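Local coordinates for protein EreC (Klebsiella pneumoniae, PDB 6XCQ) that probably hydrolyses the ester of the macrolide ring in erythromycin and related antibiotics, giving bacteria resistance to these drugs, at residues L167-L170 against A171-K175; V176-H179 against L180-P183; L236-H239 against V240-D243; V280-S283 against Y284-G287. The protein carries 1 engineered substitution. All blocks are in the same frame, centred on the assembly; numbering follows the deposited sequence.

Contact 1: L167-L170 against A171-K175; sequences LAQL and AEIIK
Ala171, Glu172, Ile173 and Ile174 each donate a backbone N-H to the residue four places earlier, a regular alpha-helical ladder whose shortest rung is Ile174 N to Leu170 O at 2.7 Å. That bond and the one from Ile173 N to Gln169 O are close to straight, with N-H...O angles of 170° and 169°.

Along this helix the side chains pair one turn apart. Leu170 and Ile174 run side by side in the same direction on the buried flank, and Leu170 CD1 meets Ile174 CG1 at 3.6 Å. Leu170 holds CG anti to its own N (chi1 178°), which tilts the branch along the axis toward the following turn; Ile174 CG1 folds back to meet it and also rests on the carbonyl, 3.2 Å from Leu170 O.

Gln169 and Ile173 make a second, similarly aligned pair. Ile173 CD1 lies 3.4 Å from Gln169 OE1, while Ile173 CG1 is 3.4 Å from Gln169 O. Gln169 was modelled in two conformers; in the one described, its OE1 is hydrogen-bonded to Arg251. On the exposed side Glu172 keeps near the helix surface, with its CG 3.3 Å from Ala168 O.

All of this belongs to helix 164-177, which packs against two neighbours. Leu167 reaches both, touching Leu188 of helix 182-191 and Ile255 of helix 244-267. Ala171 meets Val185 of the former, Leu170 and Ile173 pack on Ile252 and Ala248 of the latter, and Ala168 and Glu172 are exposed.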
loop_
_atom_site.group_PDB
_atom_site.type_symbol
_atom_site.label_atom_id
_atom_site.label_comp_id
_atom_site.label_asym_id
_atom_site.label_seq_id
_atom_site.Cartn_x
_atom_site.Cartn_y
_atom_site.Cartn_z
ATOM N N LEU A 167 -8.251 -13.455 -12.608
ATOM C CA LEU A 167 -9.197 -14.243 -13.387
ATOM C C LEU A 167 -8.668 -15.642 -13.646
ATOM O O LEU A 167 -9.439 -16.610 -13.673
ATOM C CB LEU A 167 -9.490 -13.553 -14.713
ATOM C CG LEU A 167 -10.357 -12.301 -14.687
ATOM C CD1 LEU A 167 -9.906 -11.367 -15.797
ATOM C CD2 LEU A 167 -11.835 -12.660 -14.827
ATOM N N ALA A 168 -7.361 -15.765 -13.863
ATOM C CA ALA A 168 -6.784 -17.070 -14.155
ATOM C C ALA A 168 -6.838 -17.977 -12.937
ATOM O O ALA A 168 -7.122 -19.173 -13.062
ATOM C CB ALA A 168 -5.342 -16.916 -14.645
ATOM N N GLN A 169 -6.543 -17.434 -11.753
ATOM C CA GLN A 169 -6.680 -18.228 -10.540
ATOM C C GLN A 169 -8.140 -18.563 -10.285
ATOM O O GLN A 169 -8.471 -19.706 -9.945
ATOM C CB GLN A 169 -6.081 -17.492 -9.338
ATOM C CG GLN A 169 -6.080 -18.339 -8.081
ATOM C CD GLN A 169 -5.872 -17.536 -6.809
ATOM O OE1 GLN A 169 -6.579 -17.725 -5.821
ATOM N NE2 GLN A 169 -4.894 -16.643 -6.826
ATOM N N LEU A 170 -9.028 -17.582 -10.463
ATOM C CA LEU A 170 -10.460 -17.849 -10.318
ATOM C C LEU A 170 -10.905 -18.991 -11.233
ATOM O O LEU A 170 -11.652 -19.889 -10.812
ATOM C CB LEU A 170 -11.253 -16.571 -10.616
ATOM C CG LEU A 170 -12.790 -16.641 -10.566
ATOM C CD1 LEU A 170 -13.257 -17.049 -9.174
ATOM C CD2 LEU A 170 -13.387 -15.288 -10.965
ATOM N N ALA A 171 -10.438 -18.990 -12.484
ATOM C CA ALA A 171 -10.866 -20.035 -13.416
ATOM C C ALA A 171 -10.398 -21.416 -12.965
ATOM O O ALA A 171 -11.128 -22.408 -13.122
ATOM C CB ALA A 171 -10.368 -19.725 -14.830
ATOM N N GLU A 172 -9.188 -21.507 -12.399
ATOM C CA GLU A 172 -8.712 -22.793 -11.894
ATOM C C GLU A 172 -9.526 -23.251 -10.694
ATOM O O GLU A 172 -9.879 -24.432 -10.582
ATOM C CB GLU A 172 -7.238 -22.709 -11.510
ATOM C CG GLU A 172 -6.302 -22.330 -12.640
ATOM C CD GLU A 172 -4.931 -21.929 -12.117
ATOM O OE1 GLU A 172 -4.780 -21.839 -10.878
ATOM O OE2 GLU A 172 -4.010 -21.705 -12.937
ATOM N N ILE A 173 -9.810 -22.338 -9.769
ATOM C CA ILE A 173 -10.622 -22.697 -8.612
ATOM C C ILE A 173 -12.022 -23.099 -9.057
ATOM O O ILE A 173 -12.527 -24.168 -8.694
ATOM C CB ILE A 173 -10.657 -21.532 -7.607
ATOM C CG1 ILE A 173 -9.266 -21.309 -6.997
ATOM C CG2 ILE A 173 -11.704 -21.782 -6.538
ATOM C CD1 ILE A 173 -9.114 -19.942 -6.317
ATOM N N ILE A 174 -12.659 -22.256 -9.869
ATOM C CA ILE A 174 -14.032 -22.506 -10.292
ATOM C C ILE A 174 -14.129 -23.846 -11.014
ATOM O O ILE A 174 -15.115 -24.580 -10.861
ATOM C CB ILE A 174 -14.533 -21.343 -11.166
ATOM C CG1 ILE A 174 -14.843 -20.114 -10.304
ATOM C CG2 ILE A 174 -15.743 -21.729 -11.960
ATOM C CD1 ILE A 174 -15.821 -20.383 -9.204
ATOM N N LYS A 175 -13.092 -24.208 -11.773
ATOM C CA LYS A 175 -13.109 -25.496 -12.464
ATOM C C LYS A 175 -13.314 -26.640 -11.489
ATOM O O LYS A 175 -13.974 -27.638 -11.816
ATOM C CB LYS A 175 -11.810 -25.719 -13.244
ATOM C CG LYS A 175 -11.827 -27.050 -14.005
ATOM C CD LYS A 175 -10.444 -27.611 -14.256
ATOM C CE LYS A 175 -10.428 -29.143 -14.125
ATOM N NZ LYS A 175 -11.679 -29.812 -14.614
#

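Contact 2: V176-H179 against L180-P183; sequences VIDH and LIKP
His179 O accepts the N-H of Lys182 at 3.0 Å in a bond that is fairly straight at hydrogen (163°) but steep at the carbonyl: the donor stands above the C=O plane, not on a lone pair. One residue back, Asp178 O takes Ile181 N at 3.1 Å, and there too the donor lies above the plane. Two successive bonds spanning three residues wind the chain tightly here.

The Lys182 side chain begins on the same carbonyl, its CB 3.3 Å from His179 O. This CB also lies loosely over one face of the imidazole, 4.5 Å from His179 CD2. The lysine then bends away, and its amine forms a salt bridge with Asp186.

On the side facing helix 212-231, the Asp178 carboxylate lies against aliphatic carbon. Its OD2 is 3.3 Å from Ile181 CG2, and its OD1 is 3.9 Å from Leu180 CB, the aspartate and leucine side chains crossing at about a right angle. Ile181 puts CG1 anti to its N (chi1 -155°), which leaves CG2 as the branch turned back on Asp178, 3.5 Å from Asp178 O. The charge on OD2 is met by Arg228 of that helix, whose side chain also touches Leu180 and Ile181, so the acid is pinned from beyond the turn.

Asp178 leaves helical backbone angles just after helix 164-177, a 3-10 turn follows, and Ile181 occupies the N-cap of helix 182-191, with Pro183 in its first turn, a place where proline needs no N-H. This is the short connection of an antiparallel helical hairpin.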
loop_
_atom_site.group_PDB
_atom_site.type_symbol
_atom_site.label_atom_id
_atom_site.label_comp_id
_atom_site.label_asym_id
_atom_site.label_seq_id
_atom_site.Cartn_x
_atom_site.Cartn_y
_atom_site.Cartn_z
ATOM N N VAL A 176 -12.773 -26.511 -10.281
ATOM C CA VAL A 176 -12.906 -27.570 -9.294
ATOM C C VAL A 176 -14.244 -27.486 -8.580
ATOM O O VAL A 176 -14.964 -28.484 -8.466
ATOM C CB VAL A 176 -11.735 -27.525 -8.301
ATOM C CG1 VAL A 176 -11.910 -28.598 -7.264
ATOM C CG2 VAL A 176 -10.411 -27.712 -9.052
ATOM N N ILE A 177 -14.612 -26.302 -8.095
ATOM C CA ILE A 177 -15.686 -26.231 -7.109
ATOM C C ILE A 177 -17.026 -25.794 -7.691
ATOM O O ILE A 177 -18.052 -25.950 -7.014
ATOM C CB ILE A 177 -15.301 -25.298 -5.942
ATOM C CG1 ILE A 177 -15.455 -23.836 -6.358
ATOM C CG2 ILE A 177 -13.871 -25.571 -5.472
ATOM C CD1 ILE A 177 -15.183 -22.831 -5.230
ATOM N N ASP A 178 -17.050 -25.198 -8.886
ATOM C CA ASP A 178 -18.324 -24.771 -9.458
ATOM C C ASP A 178 -18.201 -24.699 -10.974
ATOM O O ASP A 178 -18.288 -23.620 -11.577
ATOM C CB ASP A 178 -18.770 -23.425 -8.849
ATOM C CG ASP A 178 -20.170 -22.979 -9.321
ATOM O OD1 ASP A 178 -21.040 -23.815 -9.632
ATOM O OD2 ASP A 178 -20.415 -21.765 -9.384
ATOM N N HIS A 179 -17.987 -25.857 -11.600
ATOM C CA HIS A 179 -17.712 -25.889 -13.034
ATOM C C HIS A 179 -18.858 -25.328 -13.868
ATOM O O HIS A 179 -18.619 -24.881 -14.996
ATOM C CB HIS A 179 -17.390 -27.320 -13.482
ATOM C CG HIS A 179 -16.765 -27.395 -14.840
ATOM N ND1 HIS A 179 -17.501 -27.318 -16.003
ATOM C CD2 HIS A 179 -15.470 -27.521 -15.222
ATOM C CE1 HIS A 179 -16.689 -27.399 -17.042
ATOM N NE2 HIS A 179 -15.452 -27.527 -16.596
ATOM N N LEU A 180 -20.079 -25.300 -13.324
ATOM C CA LEU A 180 -21.229 -24.748 -14.042
ATOM C C LEU A 180 -21.003 -23.310 -14.489
ATOM O O LEU A 180 -21.594 -22.874 -15.482
ATOM C CB LEU A 180 -22.477 -24.802 -13.161
ATOM C CG LEU A 180 -23.081 -26.185 -12.908
ATOM C CD1 LEU A 180 -24.128 -26.118 -11.796
ATOM C CD2 LEU A 180 -23.658 -26.737 -14.195
ATOM N N ILE A 181 -20.186 -22.546 -13.769
ATOM C CA ILE A 181 -19.994 -21.137 -14.092
ATOM C C ILE A 181 -18.634 -20.886 -14.743
ATOM O O ILE A 181 -18.250 -19.730 -14.960
ATOM C CB ILE A 181 -20.217 -20.248 -12.848
ATOM C CG1 ILE A 181 -20.623 -18.828 -13.253
ATOM C CG2 ILE A 181 -18.989 -20.227 -11.923
ATOM C CD1 ILE A 181 -22.091 -18.667 -13.532
ATOM N N LYS A 182 -17.907 -21.947 -15.092
ATOM C CA LYS A 182 -16.619 -21.779 -15.761
ATOM C C LYS A 182 -16.703 -21.131 -17.142
ATOM O O LYS A 182 -15.784 -20.362 -17.480
ATOM C CB LYS A 182 -15.909 -23.133 -15.851
ATOM C CG LYS A 182 -14.643 -23.125 -16.696
ATOM C CD LYS A 182 -13.419 -23.512 -15.885
ATOM C CE LYS A 182 -12.295 -24.001 -16.781
ATOM N NZ LYS A 182 -11.934 -23.018 -17.838
ATOM N N PRO A 183 -17.706 -21.396 -17.990
ATOM C CA PRO A 183 -17.765 -20.648 -19.261
ATOM C C PRO A 183 -17.877 -19.147 -19.048
ATOM O O PRO A 183 -17.269 -18.358 -19.780
ATOM C CB PRO A 183 -19.017 -21.213 -19.946
ATOM C CG PRO A 183 -19.250 -22.532 -19.313
ATOM C CD PRO A 183 -18.769 -22.417 -17.906
#

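Contact 3: L236-H239 against V240-D243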
loop_
_atom_site.group_PDB
_atom_site.type_symbol
_atom_site.label_atom_id
_atom_site.label_comp_id
_atom_site.label_asym_id
_atom_site.label_seq_id
_atom_site.Cartn_x
_atom_site.Cartn_y
_atom_site.Cartn_z
ATOM N N LEU A 236 -20.219 -24.619 -0.893
ATOM C CA LEU A 236 -18.856 -24.551 -1.416
ATOM C C LEU A 236 -17.810 -24.570 -0.313
ATOM O O LEU A 236 -16.633 -24.835 -0.598
ATOM C CB LEU A 236 -18.678 -23.309 -2.303
ATOM C CG LEU A 236 -19.615 -23.276 -3.526
ATOM C CD1 LEU A 236 -19.484 -21.981 -4.296
ATOM C CD2 LEU A 236 -19.431 -24.478 -4.455
ATOM N N LYS A 237 -18.213 -24.298 0.930
ATOM C CA LYS A 237 -17.345 -24.414 2.096
ATOM C C LYS A 237 -17.178 -25.851 2.583
ATOM O O LYS A 237 -16.547 -26.054 3.625
ATOM C CB LYS A 237 -17.880 -23.557 3.245
ATOM C CG LYS A 237 -17.674 -22.060 3.074
ATOM C CD LYS A 237 -18.334 -21.344 4.263
ATOM C CE LYS A 237 -18.403 -19.842 4.057
ATOM N NZ LYS A 237 -19.154 -19.171 5.155
ATOM N N LYS A 238 -17.714 -26.838 1.869
ATOM C CA LYS A 238 -17.521 -28.232 2.261
ATOM C C LYS A 238 -16.030 -28.576 2.353
ATOM O O LYS A 238 -15.180 -27.954 1.710
ATOM C CB LYS A 238 -18.216 -29.163 1.270
ATOM C CG LYS A 238 -17.637 -29.118 -0.139
ATOM C CD LYS A 238 -18.257 -30.181 -1.025
ATOM C CE LYS A 238 -19.169 -29.573 -2.060
ATOM N NZ LYS A 238 -19.830 -30.611 -2.883
ATOM N N HIS A 239 -15.722 -29.600 3.159
ATOM C CA HIS A 239 -14.334 -29.851 3.556
ATOM C C HIS A 239 -13.441 -30.152 2.361
ATOM O O HIS A 239 -12.294 -29.689 2.305
ATOM C CB HIS A 239 -14.262 -31.004 4.561
ATOM C CG HIS A 239 -12.861 -31.448 4.880
ATOM N ND1 HIS A 239 -12.135 -30.928 5.933
ATOM C CD2 HIS A 239 -12.054 -32.361 4.284
ATOM C CE1 HIS A 239 -10.943 -31.500 5.969
ATOM N NE2 HIS A 239 -10.865 -32.368 4.975
ATOM N N VAL A 240 -13.935 -30.936 1.401
ATOM C CA VAL A 240 -13.097 -31.354 0.283
ATOM C C VAL A 240 -12.597 -30.166 -0.524
ATOM O O VAL A 240 -11.588 -30.277 -1.225
ATOM C CB VAL A 240 -13.863 -32.350 -0.613
ATOM C CG1 VAL A 240 -15.041 -31.680 -1.306
ATOM C CG2 VAL A 240 -12.925 -33.006 -1.627
ATOM N N ASN A 241 -13.285 -29.025 -0.454
ATOM C CA ASN A 241 -12.858 -27.828 -1.170
ATOM C C ASN A 241 -11.812 -27.018 -0.417
ATOM O O ASN A 241 -11.386 -25.980 -0.929
ATOM C CB ASN A 241 -14.052 -26.910 -1.469
ATOM C CG ASN A 241 -14.974 -27.479 -2.531
ATOM O OD1 ASN A 241 -14.632 -28.441 -3.222
ATOM N ND2 ASN A 241 -16.150 -26.887 -2.668
ATOM N N SER A 242 -11.421 -27.423 0.791
ATOM C CA SER A 242 -10.358 -26.722 1.516
ATOM C C SER A 242 -10.743 -25.244 1.606
ATOM O O SER A 242 -11.912 -24.928 1.877
ATOM C CB SER A 242 -9.035 -27.019 0.816
ATOM O OG SER A 242 -7.943 -26.378 1.451
ATOM N N ASP A 243 -9.828 -24.315 1.353
ATOM C CA ASP A 243 -10.122 -22.887 1.398
ATOM C C ASP A 243 -10.414 -22.308 0.017
ATOM O O ASP A 243 -10.237 -21.103 -0.197
ATOM C CB ASP A 243 -8.964 -22.126 2.060
ATOM C CG ASP A 243 -7.634 -22.280 1.305
ATOM O OD1 ASP A 243 -7.530 -23.124 0.378
ATOM O OD2 ASP A 243 -6.682 -21.547 1.648
HETATM O O HOH W 1 -14.061 -23.908 0.305
HETATM O O HOH W 2 -13.368 -25.992 3.998
#
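Asn241 reaches back to the last residue of the preceding helix, Leu236. Its CB lies near two carbonyls, 3.4 Å from Leu236 O and 3.5 Å from Lys238 O. With CG anti to the carbonyl carbon (chi1 -71°), the amide is directed across the turn; Asn241 CG passes 3.9 Å from Lys238 CG. At the tip, ND2 comes closer to that same carbon, with Asn241 ND2 3.7 Å from Lys238 CG, and gives an N-H to Leu236 O at 3.0 Å in a straight bond (166°), the acceptor lying almost in the plane of the amide. The amide takes the place of a main-chain donor at the helix end, since Leu236 O receives no N-H from the backbone of 240-243. A water also donates to Leu236 O and links it to Ser242 O, which a second water joins to Lys237 O.

The backbone closes up behind this amide. Asn241 N donates to Lys238 O at 3.1 Å, and Ser242 N to His239 O at 2.9 Å, in both cases from above the carbonyl plane, as in a 3-10 turn. Ser242 then takes a positive phi and swings the chain out of it.

On the outer surface the aliphatic part of Lys238 lies alongside Val240, pointing the same way, with Lys238 CD 3.6 Å from Val240 CG1.

The whole turn joins helix 233-236 to helix 244-267. Asp243 stands at the N-cap of the latter, though its carboxylate makes no capping bond, and Leu236 and Lys237 both pack on Phe245 in the first turn of that long helix.

Contact 4: V280-S283 against Y284-G287; sequences VRDS and YMAG
Val280 O is gripped twice, by Tyr284 N at 3.1 Å and by the hydroxyl of Ser283, whose OG donates at 2.9 Å; both donors come from the same face of the carbonyl. Ser283 can do this because OG sits between its own N and carbonyl carbon (chi1 72°), folded down on the helix backbone. The other main-chain bonds step regularly along: Met285 N to Arg281 O, Ala286 N to Asp282 O, and Gly287 N to Ser283 O at 2.9 Å.

Van der Waals packing falls to Met285. Its chain runs back toward the previous turn and bends at the thioether (chi3 -72°), laying CE over one face of the Arg281 guanidinium, 3.4 Å above the plane and displaced toward the rim. Met285 SD follows at 3.6 Å from Arg281 NH2. The same methyl touches the Asp282 carboxylate, with Met285 CE 3.6 Å from Asp282 OD1.

The charged part joins neighbours in sequence. Arg281 NH1 is 3.6 Å from Asp282 OD1, but that oxygen lies well outside the guanidinium plane, so charge alone connects them. The directed partners are elsewhere: Arg281 NH2 forms salt bridges with Glu98 and Asp156, and Asp282 OD2 accepts from Met326 N and Asn309 ND2.

Tyr284, on another side of the helix, approaches a bound propanediol, probably from the crystallisation liquor, and meets the Tyr257 ring. Chemically, the guanidinium has Glu98, Asp156 and Asp282 close by. The salt bridges at NH2, together with a hydrogen bond made by NE, would probably hold it in place, while the Met285 methyl merely packs on its face.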
loop_
_atom_site.group_PDB
_atom_site.type_symbol
_atom_site.label_atom_id
_atom_site.label_comp_id
_atom_site.label_asym_id
_atom_site.label_seq_id
_atom_site.Cartn_x
_atom_site.Cartn_y
_atom_site.Cartn_z
ATOM N N VAL A 280 -12.339 4.589 -3.498
ATOM C CA VAL A 280 -12.815 3.223 -3.712
ATOM C C VAL A 280 -11.676 2.223 -3.552
ATOM O O VAL A 280 -11.815 1.208 -2.861
ATOM C CB VAL A 280 -13.498 3.105 -5.086
ATOM C CG1 VAL A 280 -13.591 1.655 -5.504
ATOM C CG2 VAL A 280 -14.892 3.726 -5.031
ATOM N N ARG A 281 -10.531 2.484 -4.185
ATOM C CA ARG A 281 -9.388 1.592 -3.993
ATOM C C ARG A 281 -8.957 1.530 -2.528
ATOM O O ARG A 281 -8.669 0.444 -2.010
ATOM C CB ARG A 281 -8.213 2.025 -4.867
ATOM C CG ARG A 281 -6.973 1.181 -4.625
ATOM C CD ARG A 281 -5.758 1.670 -5.371
ATOM N NE ARG A 281 -4.538 1.341 -4.634
ATOM C CZ ARG A 281 -3.823 2.208 -3.919
ATOM N NH1 ARG A 281 -4.180 3.491 -3.851
ATOM N NH2 ARG A 281 -2.730 1.789 -3.287
ATOM N N ASP A 282 -8.894 2.676 -1.837
ATOM C CA ASP A 282 -8.466 2.626 -0.435
ATOM C C ASP A 282 -9.457 1.875 0.444
ATOM O O ASP A 282 -9.066 1.313 1.473
ATOM C CB ASP A 282 -8.266 4.012 0.171
ATOM C CG ASP A 282 -6.873 4.580 -0.093
ATOM O OD1 ASP A 282 -6.428 4.562 -1.257
ATOM O OD2 ASP A 282 -6.204 4.962 0.890
ATOM N N SER A 283 -10.740 1.878 0.096
ATOM C CA SER A 283 -11.661 1.114 0.933
ATOM C C SER A 283 -11.513 -0.384 0.680
ATOM O O SER A 283 -11.708 -1.181 1.595
ATOM C CB SER A 283 -13.111 1.561 0.711
ATOM O OG SER A 283 -13.617 1.156 -0.548
ATOM N N TYR A 284 -11.155 -0.775 -0.546
ATOM C CA TYR A 284 -10.767 -2.158 -0.794
ATOM C C TYR A 284 -9.622 -2.584 0.115
ATOM O O TYR A 284 -9.721 -3.593 0.822
ATOM C CB TYR A 284 -10.374 -2.346 -2.260
ATOM C CG TYR A 284 -9.892 -3.741 -2.532
ATOM C CD1 TYR A 284 -10.800 -4.769 -2.755
ATOM C CD2 TYR A 284 -8.532 -4.046 -2.535
ATOM C CE1 TYR A 284 -10.378 -6.060 -2.994
ATOM C CE2 TYR A 284 -8.096 -5.333 -2.778
ATOM C CZ TYR A 284 -9.028 -6.338 -3.007
ATOM O OH TYR A 284 -8.622 -7.628 -3.246
ATOM N N MET A 285 -8.513 -1.828 0.098
ATOM C CA MET A 285 -7.375 -2.136 0.965
ATOM C C MET A 285 -7.783 -2.264 2.433
ATOM O O MET A 285 -7.357 -3.199 3.121
ATOM C CB MET A 285 -6.293 -1.061 0.808
ATOM C CG MET A 285 -5.587 -1.165 -0.534
ATOM S SD MET A 285 -4.091 -0.184 -0.585
ATOM C CE MET A 285 -4.865 1.397 -0.644
ATOM N N ALA A 286 -8.593 -1.321 2.936
ATOM C CA ALA A 286 -9.045 -1.403 4.325
ATOM C C ALA A 286 -9.834 -2.683 4.568
ATOM O O ALA A 286 -9.695 -3.318 5.621
ATOM C CB ALA A 286 -9.904 -0.192 4.693
ATOM N N GLY A 287 -10.669 -3.065 3.604
ATOM C CA GLY A 287 -11.409 -4.312 3.717
ATOM C C GLY A 287 -10.511 -5.535 3.794
ATOM O O GLY A 287 -10.726 -6.421 4.624
#

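How the contacts relate
From the N terminus the four contacts follow in series; none nests in or crosses another, and each spans only a turn or two of chain. Contact 1 lies within helix 164-177 and closes no loop; contact 2 is the turn leading from that helix into helix 182-191. They touch through Ile174 CG2 and Ile181 CG2 at 3.6 Å. Contact 3 closes the turn before helix 244-267 and meets contact 2 where Leu236 CD2 lies 3.3 Å from Ile177 O. These three cluster in the peripheral helical part. Contact 4, on helix 279-295, likewise closes no loop and sits nearer the chain centre, about 23 Å from contact 1 between centres; helix 244-267 packs against both.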